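Local coordinates for fimbria adhesin protein (Klebsiella pneumoniae, PDB 3U4K), which probably mediates fimbrial adhesion to host collagen V through its receptor-binding domain, the part of the adhesin present here, at residues Y33-V44 against K167-V178. Sequence-based numbering, arbitrary orientation.
Sequences YEINMAMGRVVV and KTSLNADAITIV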
ATOM      1  N   TYR A  33      -8.463   7.948   6.352  1.00 58.48           N
ATOM      2  CA  TYR A  33      -7.860   7.002   7.287  1.00 60.11           C
ATOM      3  C   TYR A  33      -6.408   6.796   6.869  1.00 60.57           C
ATOM      4  O   TYR A  33      -6.113   6.666   5.674  1.00 61.04           O
ATOM      5  CB  TYR A  33      -8.620   5.676   7.257  1.00 61.99           C
ATOM      6  CG  TYR A  33      -8.319   4.743   8.410  1.00 63.18           C
ATOM      7  CD1 TYR A  33      -7.468   3.652   8.245  1.00 64.46           C
ATOM      8  CD2 TYR A  33      -8.893   4.948   9.666  1.00 64.88           C
ATOM      9  CE1 TYR A  33      -7.193   2.792   9.300  1.00 64.55           C
ATOM     10  CE2 TYR A  33      -8.622   4.094  10.726  1.00 64.32           C
ATOM     11  CZ  TYR A  33      -7.776   3.019  10.537  1.00 63.84           C
ATOM     12  OH  TYR A  33      -7.510   2.172  11.585  1.00 64.01           O
ATOM     13  N   GLU A  34      -5.506   6.776   7.846  1.00 61.30           N
ATOM     14  CA  GLU A  34      -4.072   6.692   7.566  1.00 60.20           C
ATOM     15  C   GLU A  34      -3.371   5.559   8.288  1.00 59.58           C
ATOM     16  O   GLU A  34      -3.636   5.294   9.462  1.00 58.81           O
ATOM     17  CB  GLU A  34      -3.378   8.002   7.914  1.00 60.70           C
ATOM     18  CG  GLU A  34      -3.443   9.045   6.815  1.00 64.06           C
ATOM     19  CD  GLU A  34      -2.887  10.381   7.260  1.00 65.90           C
ATOM     20  OE1 GLU A  34      -3.259  10.847   8.360  1.00 65.47           O
ATOM     21  OE2 GLU A  34      -2.079  10.967   6.508  1.00 68.84           O
ATOM     22  N   ILE A  35      -2.472   4.897   7.571  1.00 59.66           N
ATOM     23  CA  ILE A  35      -1.618   3.871   8.150  1.00 59.71           C
ATOM     24  C   ILE A  35      -0.164   4.274   7.938  1.00 60.73           C
ATOM     25  O   ILE A  35       0.274   4.467   6.799  1.00 60.71           O
ATOM     26  CB  ILE A  35      -1.870   2.487   7.510  1.00 59.20           C
ATOM     27  CG1 ILE A  35      -3.320   2.051   7.717  1.00 60.03           C
ATOM     28  CG2 ILE A  35      -0.925   1.446   8.093  1.00 60.19           C
ATOM     29  CD1 ILE A  35      -3.770   0.944   6.790  1.00 60.24           C
ATOM     30  N   ASN A  36       0.572   4.420   9.038  1.00 61.41           N
ATOM     31  CA  ASN A  36       2.025   4.523   8.974  1.00 63.53           C
ATOM     32  C   ASN A  36       2.599   3.109   8.889  1.00 62.21           C
ATOM     33  O   ASN A  36       2.410   2.300   9.798  1.00 62.52           O
ATOM     34  CB  ASN A  36       2.577   5.282  10.188  1.00 65.72           C
ATOM     35  CG  ASN A  36       4.098   5.276  10.249  1.00 68.29           C
ATOM     36  OD1 ASN A  36       4.785   5.467   9.238  1.00 69.09           O
ATOM     37  ND2 ASN A  36       4.632   5.062  11.445  1.00 68.93           N
HETATM   38  N   MSE A  37       3.295   2.818   7.793  1.00 62.47           N
HETATM   39  CA  MSE A  37       3.726   1.448   7.489  1.00 65.01           C
HETATM   40  C   MSE A  37       5.076   1.087   8.070  1.00 66.06           C
HETATM   41  O   MSE A  37       5.849   0.360   7.445  1.00 66.38           O
HETATM   42  CB  MSE A  37       3.712   1.251   5.972  1.00 66.09           C
HETATM   43  CG  MSE A  37       2.304   1.425   5.401  1.00 70.52           C
HETATM   44 SE   MSE A  37       2.213   0.891   3.501  1.00 75.42          SE
HETATM   45  CE  MSE A  37       3.484   2.203   2.758  1.00 73.38           C
ATOM     46  N   ALA A  38       5.362   1.578   9.277  1.00 67.09           N
ATOM     47  CA  ALA A  38       6.644   1.333   9.945  1.00 68.93           C
ATOM     48  C   ALA A  38       6.891  -0.156  10.189  1.00 71.15           C
ATOM     49  O   ALA A  38       6.081  -0.833  10.828  1.00 71.55           O
ATOM     50  CB  ALA A  38       6.720   2.110  11.252  1.00 68.56           C
HETATM   51  N   MSE A  39       8.012  -0.655   9.667  1.00 72.60           N
HETATM   52  CA  MSE A  39       8.362  -2.074   9.780  1.00 71.85           C
HETATM   53  C   MSE A  39       9.666  -2.265  10.511  1.00 70.19           C
HETATM   54  O   MSE A  39       9.985  -3.376  10.931  1.00 70.78           O
HETATM   55  CB  MSE A  39       8.424  -2.727   8.397  1.00 72.87           C
HETATM   56  CG  MSE A  39       7.029  -2.847   7.780  1.00 77.76           C
HETATM   57 SE   MSE A  39       6.913  -4.230   6.368  1.00 82.79          SE
HETATM   58  CE  MSE A  39       7.514  -5.787   7.421  1.00 81.45           C
ATOM     59  N   GLY A  40      10.427  -1.186  10.677  1.00 69.18           N
ATOM     60  CA  GLY A  40      11.736  -1.247  11.326  1.00 68.34           C
ATOM     61  C   GLY A  40      12.826  -1.856  10.455  1.00 69.71           C
ATOM     62  O   GLY A  40      12.787  -1.755   9.222  1.00 66.76           O
ATOM     63  N   ARG A  41      13.791  -2.502  11.105  1.00 70.45           N
ATOM     64  CA  ARG A  41      14.978  -3.036  10.437  1.00 69.50           C
ATOM     65  C   ARG A  41      14.760  -4.470   9.953  1.00 67.62           C
ATOM     66  O   ARG A  41      14.236  -5.308  10.688  1.00 68.26           O
ATOM     67  CB  ARG A  41      16.170  -2.968  11.394  1.00 73.36           C
ATOM     68  CG  ARG A  41      17.534  -2.993  10.725  1.00 79.61           C
ATOM     69  CD  ARG A  41      18.628  -2.661  11.729  1.00 83.31           C
ATOM     70  NE  ARG A  41      19.959  -3.001  11.232  1.00 88.03           N
ATOM     71  CZ  ARG A  41      20.541  -4.191  11.382  1.00 91.28           C
ATOM     72  NH1 ARG A  41      19.916  -5.177  12.016  1.00 90.42           N
ATOM     73  NH2 ARG A  41      21.758  -4.397  10.890  1.00 91.87           N
ATOM     74  N   VAL A  42      15.163  -4.745   8.714  1.00 65.05           N
ATOM     75  CA  VAL A  42      14.972  -6.067   8.102  1.00 65.14           C
ATOM     76  C   VAL A  42      16.260  -6.570   7.439  1.00 65.73           C
ATOM     77  O   VAL A  42      16.879  -5.850   6.650  1.00 64.60           O
ATOM     78  CB  VAL A  42      13.823  -6.051   7.062  1.00 64.71           C
ATOM     79  CG1 VAL A  42      13.713  -7.389   6.340  1.00 65.34           C
ATOM     80  CG2 VAL A  42      12.495  -5.695   7.717  1.00 64.74           C
ATOM     81  N   VAL A  43      16.648  -7.807   7.756  1.00 64.81           N
ATOM     82  CA  VAL A  43      17.857  -8.423   7.199  1.00 64.08           C
ATOM     83  C   VAL A  43      17.510  -9.516   6.183  1.00 65.11           C
ATOM     84  O   VAL A  43      16.866 -10.512   6.524  1.00 65.24           O
ATOM     85  CB  VAL A  43      18.774  -8.999   8.305  1.00 63.66           C
ATOM     86  CG1 VAL A  43      20.090  -9.483   7.714  1.00 64.41           C
ATOM     87  CG2 VAL A  43      19.029  -7.966   9.395  1.00 61.64           C
ATOM     88  N   VAL A  44      17.948  -9.324   4.941  1.00 66.13           N
ATOM     89  CA  VAL A  44      17.655 -10.260   3.851  1.00 67.80           C
ATOM     90  C   VAL A  44      18.629 -11.438   3.851  1.00 71.18           C
ATOM     91  O   VAL A  44      19.844 -11.246   3.808  1.00 74.98           O
ATOM     92  CB  VAL A  44      17.707  -9.569   2.472  1.00 65.43           C
ATOM     93  CG1 VAL A  44      17.184 -10.497   1.387  1.00 65.72           C
ATOM     94  CG2 VAL A  44      16.911  -8.277   2.483  1.00 64.45           C
ATOM     95  N   LYS A 167      -5.238   6.319   3.003  1.00 63.12           N
ATOM     96  CA  LYS A 167      -3.857   6.618   2.641  1.00 65.61           C
ATOM     97  C   LYS A 167      -2.856   5.854   3.505  1.00 65.65           C
ATOM     98  O   LYS A 167      -3.011   5.770   4.724  1.00 66.29           O
ATOM     99  CB  LYS A 167      -3.606   8.126   2.737  1.00 66.58           C
ATOM    100  CG  LYS A 167      -2.240   8.575   2.239  1.00 70.90           C
ATOM    101  CD  LYS A 167      -2.141  10.088   2.092  1.00 72.66           C
ATOM    102  CE  LYS A 167      -2.295  10.799   3.428  1.00 73.80           C
ATOM    103  NZ  LYS A 167      -1.830  12.211   3.377  1.00 75.66           N
ATOM    104  N   THR A 168      -1.838   5.288   2.863  1.00 66.09           N
ATOM    105  CA  THR A 168      -0.738   4.644   3.582  1.00 66.30           C
ATOM    106  C   THR A 168       0.590   5.297   3.212  1.00 66.31           C
ATOM    107  O   THR A 168       0.842   5.589   2.042  1.00 66.96           O
ATOM    108  CB  THR A 168      -0.660   3.126   3.318  1.00 65.67           C
ATOM    109  OG1 THR A 168      -0.229   2.890   1.975  1.00 63.52           O
ATOM    110  CG2 THR A 168      -2.007   2.449   3.555  1.00 65.76           C
ATOM    111  N   SER A 169       1.433   5.516   4.217  1.00 67.08           N
ATOM    112  CA  SER A 169       2.680   6.253   4.034  1.00 67.66           C
ATOM    113  C   SER A 169       3.783   5.817   5.008  1.00 69.17           C
ATOM    114  O   SER A 169       3.558   4.988   5.895  1.00 67.79           O
ATOM    115  CB  SER A 169       2.416   7.755   4.172  1.00 67.25           C
ATOM    116  OG  SER A 169       1.968   8.073   5.477  1.00 70.13           O
ATOM    117  N   LEU A 170       4.976   6.384   4.826  1.00 71.37           N
ATOM    118  CA  LEU A 170       6.118   6.116   5.697  1.00 70.27           C
ATOM    119  C   LEU A 170       6.707   7.398   6.260  1.00 72.09           C
ATOM    120  O   LEU A 170       6.658   8.447   5.615  1.00 73.18           O
ATOM    121  CB  LEU A 170       7.210   5.363   4.935  1.00 68.62           C
ATOM    122  CG  LEU A 170       7.039   3.861   4.707  1.00 68.51           C
ATOM    123  CD1 LEU A 170       8.125   3.344   3.777  1.00 67.77           C
ATOM    124  CD2 LEU A 170       7.061   3.103   6.024  1.00 67.52           C
ATOM    125  N   ASN A 171       7.262   7.299   7.465  1.00 75.33           N
ATOM    126  CA  ASN A 171       8.065   8.368   8.052  1.00 78.14           C
ATOM    127  C   ASN A 171       9.507   8.292   7.557  1.00 81.40           C
ATOM    128  O   ASN A 171       9.796   7.651   6.540  1.00 80.30           O
ATOM    129  CB  ASN A 171       8.046   8.267   9.578  1.00 78.79           C
ATOM    130  CG  ASN A 171       6.703   8.631  10.172  1.00 81.26           C
ATOM    131  OD1 ASN A 171       6.133   9.679   9.863  1.00 80.89           O
ATOM    132  ND2 ASN A 171       6.193   7.768  11.043  1.00 82.34           N
ATOM    133  N   ALA A 172      10.406   8.961   8.273  1.00 84.61           N
ATOM    134  CA  ALA A 172      11.835   8.775   8.077  1.00 84.25           C
ATOM    135  C   ALA A 172      12.289   7.595   8.934  1.00 84.76           C
ATOM    136  O   ALA A 172      11.869   7.462  10.089  1.00 81.00           O
ATOM    137  CB  ALA A 172      12.593  10.039   8.448  1.00 84.81           C
ATOM    138  N   ASP A 173      13.131   6.741   8.351  1.00 87.59           N
ATOM    139  CA  ASP A 173      13.680   5.547   9.020  1.00 89.70           C
ATOM    140  C   ASP A 173      12.603   4.638   9.619  1.00 86.56           C
ATOM    141  O   ASP A 173      12.672   4.259  10.791  1.00 86.55           O
ATOM    142  CB  ASP A 173      14.727   5.929  10.084  1.00 92.74           C
ATOM    143  CG  ASP A 173      15.910   6.693   9.505  1.00 96.21           C
ATOM    144  OD1 ASP A 173      16.190   6.564   8.291  1.00 98.86           O
ATOM    145  OD2 ASP A 173      16.569   7.423  10.276  1.00 97.45           O
ATOM    146  N   ALA A 174      11.610   4.295   8.804  1.00 84.39           N
ATOM    147  CA  ALA A 174      10.530   3.413   9.237  1.00 80.58           C
ATOM    148  C   ALA A 174      10.710   2.008   8.667  1.00 76.20           C
ATOM    149  O   ALA A 174      10.272   1.029   9.270  1.00 74.56           O
ATOM    150  CB  ALA A 174       9.178   3.992   8.850  1.00 80.58           C
ATOM    151  N   ILE A 175      11.345   1.922   7.499  1.00 72.46           N
ATOM    152  CA  ILE A 175      11.751   0.639   6.924  1.00 71.28           C
ATOM    153  C   ILE A 175      13.198   0.700   6.425  1.00 71.18           C
ATOM    154  O   ILE A 175      13.510   1.410   5.462  1.00 68.60           O
ATOM    155  CB  ILE A 175      10.828   0.178   5.774  1.00 70.69           C
ATOM    156  CG1 ILE A 175       9.369   0.098   6.235  1.00 71.17           C
ATOM    157  CG2 ILE A 175      11.293  -1.173   5.236  1.00 70.22           C
ATOM    158  CD1 ILE A 175       8.383  -0.253   5.139  1.00 69.76           C
ATOM    159  N   THR A 176      14.074  -0.049   7.090  1.00 71.61           N
ATOM    160  CA  THR A 176      15.468  -0.179   6.667  1.00 71.53           C
ATOM    161  C   THR A 176      15.747  -1.618   6.238  1.00 68.63           C
ATOM    162  O   THR A 176      15.542  -2.556   7.011  1.00 66.53           O
ATOM    163  CB  THR A 176      16.452   0.235   7.782  1.00 73.61           C
ATOM    164  OG1 THR A 176      15.945   1.383   8.474  1.00 76.97           O
ATOM    165  CG2 THR A 176      17.819   0.563   7.196  1.00 72.15           C
ATOM    166  N   ILE A 177      16.202  -1.779   4.999  1.00 70.17           N
ATOM    167  CA  ILE A 177      16.544  -3.093   4.455  1.00 72.14           C
ATOM    168  C   ILE A 177      18.056  -3.251   4.385  1.00 74.47           C
ATOM    169  O   ILE A 177      18.736  -2.494   3.690  1.00 77.84           O
ATOM    170  CB  ILE A 177      15.939  -3.309   3.052  1.00 71.19           C
ATOM    171  CG1 ILE A 177      14.421  -3.080   3.064  1.00 71.86           C
ATOM    172  CG2 ILE A 177      16.293  -4.690   2.513  1.00 70.40           C
ATOM    173  CD1 ILE A 177      13.643  -3.957   4.021  1.00 71.20           C
ATOM    174  N   VAL A 178      18.571  -4.238   5.113  1.00 73.58           N
ATOM    175  CA  VAL A 178      20.005  -4.496   5.181  1.00 73.04           C
ATOM    176  C   VAL A 178      20.306  -5.929   4.748  1.00 71.79           C
ATOM    177  O   VAL A 178      20.132  -6.870   5.518  1.00 71.63           O
ATOM    178  CB  VAL A 178      20.566  -4.228   6.598  1.00 75.02           C
ATOM    179  CG1 VAL A 178      22.052  -4.552   6.669  1.00 77.17           C
ATOM    180  CG2 VAL A 178      20.326  -2.781   7.010  1.00 78.08           C
TER
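I35 and T168 sit side by side in a parallel strand pair of the jelly-roll receptor-binding domain. Strands 33-36 and 167-170 run in the same direction, their axes 28° apart. K167 N donates to Y33 O and I35 N to K167 O, and the alternation continues through S169 N to I35 O and M37 N to S169 O. Parallel pairing resumes at G40-I175 with the register shifted by two, since five residues (170-174) separate the bridged positions on one side and three (37-39) on the other. A174 O marks the shift: it accepts M39 N at 2.8 Å and G40 N from opposite faces of its carbonyl plane. From there T176 N bonds to G40 O, V42 N to T176 O and V178 N to V42 O.

The selenomethionine M37 reaches across the first pair. Its CB meets L170 CD2 at 3.8 Å, CG passes S169 O and T168 CB, SE lies 3.5 Å from T168 OG1, and CE, turned back by the bend at chi3 (-62°), stays 3.9 Å from that same oxygen. W59 and Y156 also touch this side chain, while F135 packs on I35 and T168, placing them on the inward face. On the other face, E34 and K167 lie alongside each other, the lysine bent at chi3 (63°), and form a salt bridge, OE2 to NZ 3.4 Å. Beside the second pair, I177 touches two valines, V42 in the strand and V44 just past it: CD1 meets V42 CB at 3.7 Å, and CG2 meets V44 CG2 at 3.6 Å.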